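Side-chain contact in 4-hydroxy-tetrahydrodipicolinate synthase (Methylacidiphilum fumariolicum SolV, PDB 6T3T), which probably catalyses the condensation of pyruvate with aspartate semialdehyde to 4-hydroxy-tetrahydrodipicolinate, a step of lysine biosynthesis: residues 29-34 against 206-211. Residues are numbered along the deposited sequence; the frame is centred on the assembly and turned at random.
Sequences EHQIEN and VASNLF
Gln-31 reaches Ser-208 through its side-chain amide: NE2 of Gln-31 donates to the backbone O of Ser-208 over 3.1 Å. The N-H...O angle of 150° is moderately bent; the acceptor lies nearly in the amide plane of Gln-31, whereas the donor is tilted 25° from the carbonyl plane of Ser-208. CG of Gln-31 lies beside the backbone N, anti to the carbonyl carbon (chi1 -63°), and the bend at chi2 carries the amide across to residues 206-211. OE1 of Gln-31 is 3.3 Å from the same Ser-208 O, a pair of acceptors that cannot bond; Thr-8 OG1, hydrogen-bonded to both OE1 and Ser-208 OG, links the two residues a second time. Shortening Gln-31 to an alanine would probably deprive the buried Ser-208 carbonyl of this donor and Thr-8 of one partner. The CB of Asn-209 points away from residues 29-34, and its ND2 bonds Val-206 O at 2.9 Å, on a lone pair in the carbonyl plane, and also Ala-9 O. The Asn-209 side chain lies about 4 Å from that of Thr-45, a probable pyruvate-binding residue. The contact thus joins the C-terminal part of helix 21-32, the first helix after strand 5-9, to the loop after strand 202-205, the eighth strand, which lies beside strand 5-9 in the closed TIM barrel; Pro-212 of helix 212-223 packs on Gln-31.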
loop_
_atom_site.group_PDB
_atom_site.type_symbol
_atom_site.label_atom_id
_atom_site.label_comp_id
_atom_site.label_asym_id
_atom_site.label_seq_id
_atom_site.Cartn_x
_atom_site.Cartn_y
_atom_site.Cartn_z
ATOM N N GLU A 29 5.101 -36.088 18.491
ATOM C CA GLU A 29 4.468 -37.383 18.249
ATOM C C GLU A 29 3.116 -37.224 17.567
ATOM O O GLU A 29 2.766 -38.012 16.685
ATOM C CB GLU A 29 4.319 -38.157 19.553
ATOM C CG GLU A 29 5.659 -38.549 20.195
ATOM C CD GLU A 29 6.502 -39.521 19.343
ATOM O OE1 GLU A 29 5.969 -40.175 18.410
ATOM O OE2 GLU A 29 7.712 -39.656 19.635
ATOM N N HIS A 30 2.322 -36.237 17.987
ATOM C CA HIS A 30 1.027 -36.024 17.339
ATOM C C HIS A 30 1.213 -35.693 15.859
ATOM O O HIS A 30 0.415 -36.127 15.018
ATOM C CB HIS A 30 0.240 -34.924 18.080
ATOM C CG HIS A 30 -1.222 -34.869 17.722
ATOM N ND1 HIS A 30 -2.069 -35.956 17.851
ATOM C CD2 HIS A 30 -1.990 -33.853 17.248
ATOM C CE1 HIS A 30 -3.285 -35.615 17.460
ATOM N NE2 HIS A 30 -3.263 -34.350 17.079
ATOM N N GLN A 31 2.283 -34.951 15.516
ATOM C CA GLN A 31 2.565 -34.668 14.108
ATOM C C GLN A 31 2.891 -35.957 13.347
ATOM O O GLN A 31 2.300 -36.234 12.297
ATOM C CB GLN A 31 3.714 -33.658 13.969
ATOM C CG GLN A 31 3.456 -32.237 14.578
ATOM C CD GLN A 31 2.231 -31.567 13.968
ATOM O OE1 GLN A 31 2.175 -31.336 12.757
ATOM N NE2 GLN A 31 1.214 -31.337 14.787
ATOM N N ILE A 32 3.827 -36.756 13.872
ATOM C CA ILE A 32 4.273 -37.982 13.202
ATOM C C ILE A 32 3.111 -38.947 12.994
ATOM O O ILE A 32 3.080 -39.708 12.019
ATOM C CB ILE A 32 5.392 -38.651 14.026
ATOM C CG1 ILE A 32 6.644 -37.784 14.040
ATOM C CG2 ILE A 32 5.673 -40.083 13.520
ATOM C CD1 ILE A 32 7.614 -38.160 15.141
ATOM N N GLU A 33 2.173 -38.978 13.941
ATOM C CA GLU A 33 1.037 -39.899 13.885
ATOM C C GLU A 33 -0.027 -39.462 12.900
ATOM O O GLU A 33 -1.004 -40.190 12.702
ATOM C CB GLU A 33 0.368 -40.019 15.271
ATOM C CG GLU A 33 1.131 -40.829 16.323
ATOM C CD GLU A 33 0.629 -40.487 17.735
ATOM O OE1 GLU A 33 -0.321 -39.660 17.829
ATOM O OE2 GLU A 33 1.197 -40.994 18.737
ATOM N N ASN A 34 0.115 -38.282 12.311
ATOM C CA ASN A 34 -0.962 -37.719 11.529
ATOM C C ASN A 34 -0.492 -37.248 10.173
ATOM O O ASN A 34 -0.946 -36.222 9.661
ATOM C CB ASN A 34 -1.639 -36.616 12.334
ATOM C CG ASN A 34 -2.601 -37.190 13.345
ATOM O OD1 ASN A 34 -3.601 -37.800 12.970
ATOM N ND2 ASN A 34 -2.280 -37.068 14.612
ATOM N N VAL A 206 0.973 -23.400 9.707
ATOM C CA VAL A 206 0.698 -23.112 11.106
ATOM C C VAL A 206 -0.457 -23.941 11.613
ATOM O O VAL A 206 -0.380 -24.487 12.710
ATOM C CB VAL A 206 0.393 -21.614 11.309
ATOM C CG1 VAL A 206 -0.011 -21.348 12.788
ATOM C CG2 VAL A 206 1.564 -20.762 10.881
ATOM N N ALA A 207 -1.543 -24.028 10.818
ATOM C CA ALA A 207 -2.756 -24.702 11.280
ATOM C C ALA A 207 -2.500 -26.165 11.617
ATOM O O ALA A 207 -3.179 -26.716 12.485
ATOM C CB ALA A 207 -3.856 -24.630 10.219
ATOM N N SER A 208 -1.526 -26.798 10.944
ATOM C CA SER A 208 -1.235 -28.206 11.156
ATOM C C SER A 208 -0.744 -28.506 12.567
ATOM O O SER A 208 -0.718 -29.680 12.939
ATOM C CB SER A 208 -0.200 -28.682 10.136
ATOM O OG SER A 208 1.004 -27.929 10.210
ATOM N N ASN A 209 -0.349 -27.478 13.334
ATOM C CA ASN A 209 -0.054 -27.623 14.759
ATOM C C ASN A 209 -1.252 -28.170 15.509
ATOM O O ASN A 209 -1.108 -28.929 16.481
ATOM C CB ASN A 209 0.311 -26.272 15.368
ATOM C CG ASN A 209 1.756 -25.922 15.206
ATOM O OD1 ASN A 209 2.631 -26.501 15.859
ATOM N ND2 ASN A 209 2.030 -24.949 14.330
ATOM N N LEU A 210 -2.439 -27.740 15.098
ATOM C CA LEU A 210 -3.697 -28.081 15.726
ATOM C C LEU A 210 -4.379 -29.241 15.034
ATOM O O LEU A 210 -4.847 -30.166 15.706
ATOM C CB LEU A 210 -4.632 -26.871 15.711
ATOM C CG LEU A 210 -4.294 -25.680 16.613
ATOM C CD1 LEU A 210 -5.111 -24.473 16.156
ATOM C CD2 LEU A 210 -4.557 -25.995 18.122
ATOM N N PHE A 211 -4.400 -29.219 13.698
ATOM C CA PHE A 211 -5.137 -30.189 12.886
ATOM C C PHE A 211 -4.199 -30.749 11.824
ATOM O O PHE A 211 -4.363 -30.479 10.626
ATOM C CB PHE A 211 -6.383 -29.551 12.270
ATOM C CG PHE A 211 -7.346 -29.018 13.289
ATOM C CD1 PHE A 211 -8.154 -29.884 14.013
ATOM C CD2 PHE A 211 -7.426 -27.651 13.543
ATOM C CE1 PHE A 211 -9.051 -29.403 14.972
ATOM C CE2 PHE A 211 -8.308 -27.148 14.525
ATOM C CZ PHE A 211 -9.135 -28.040 15.234
#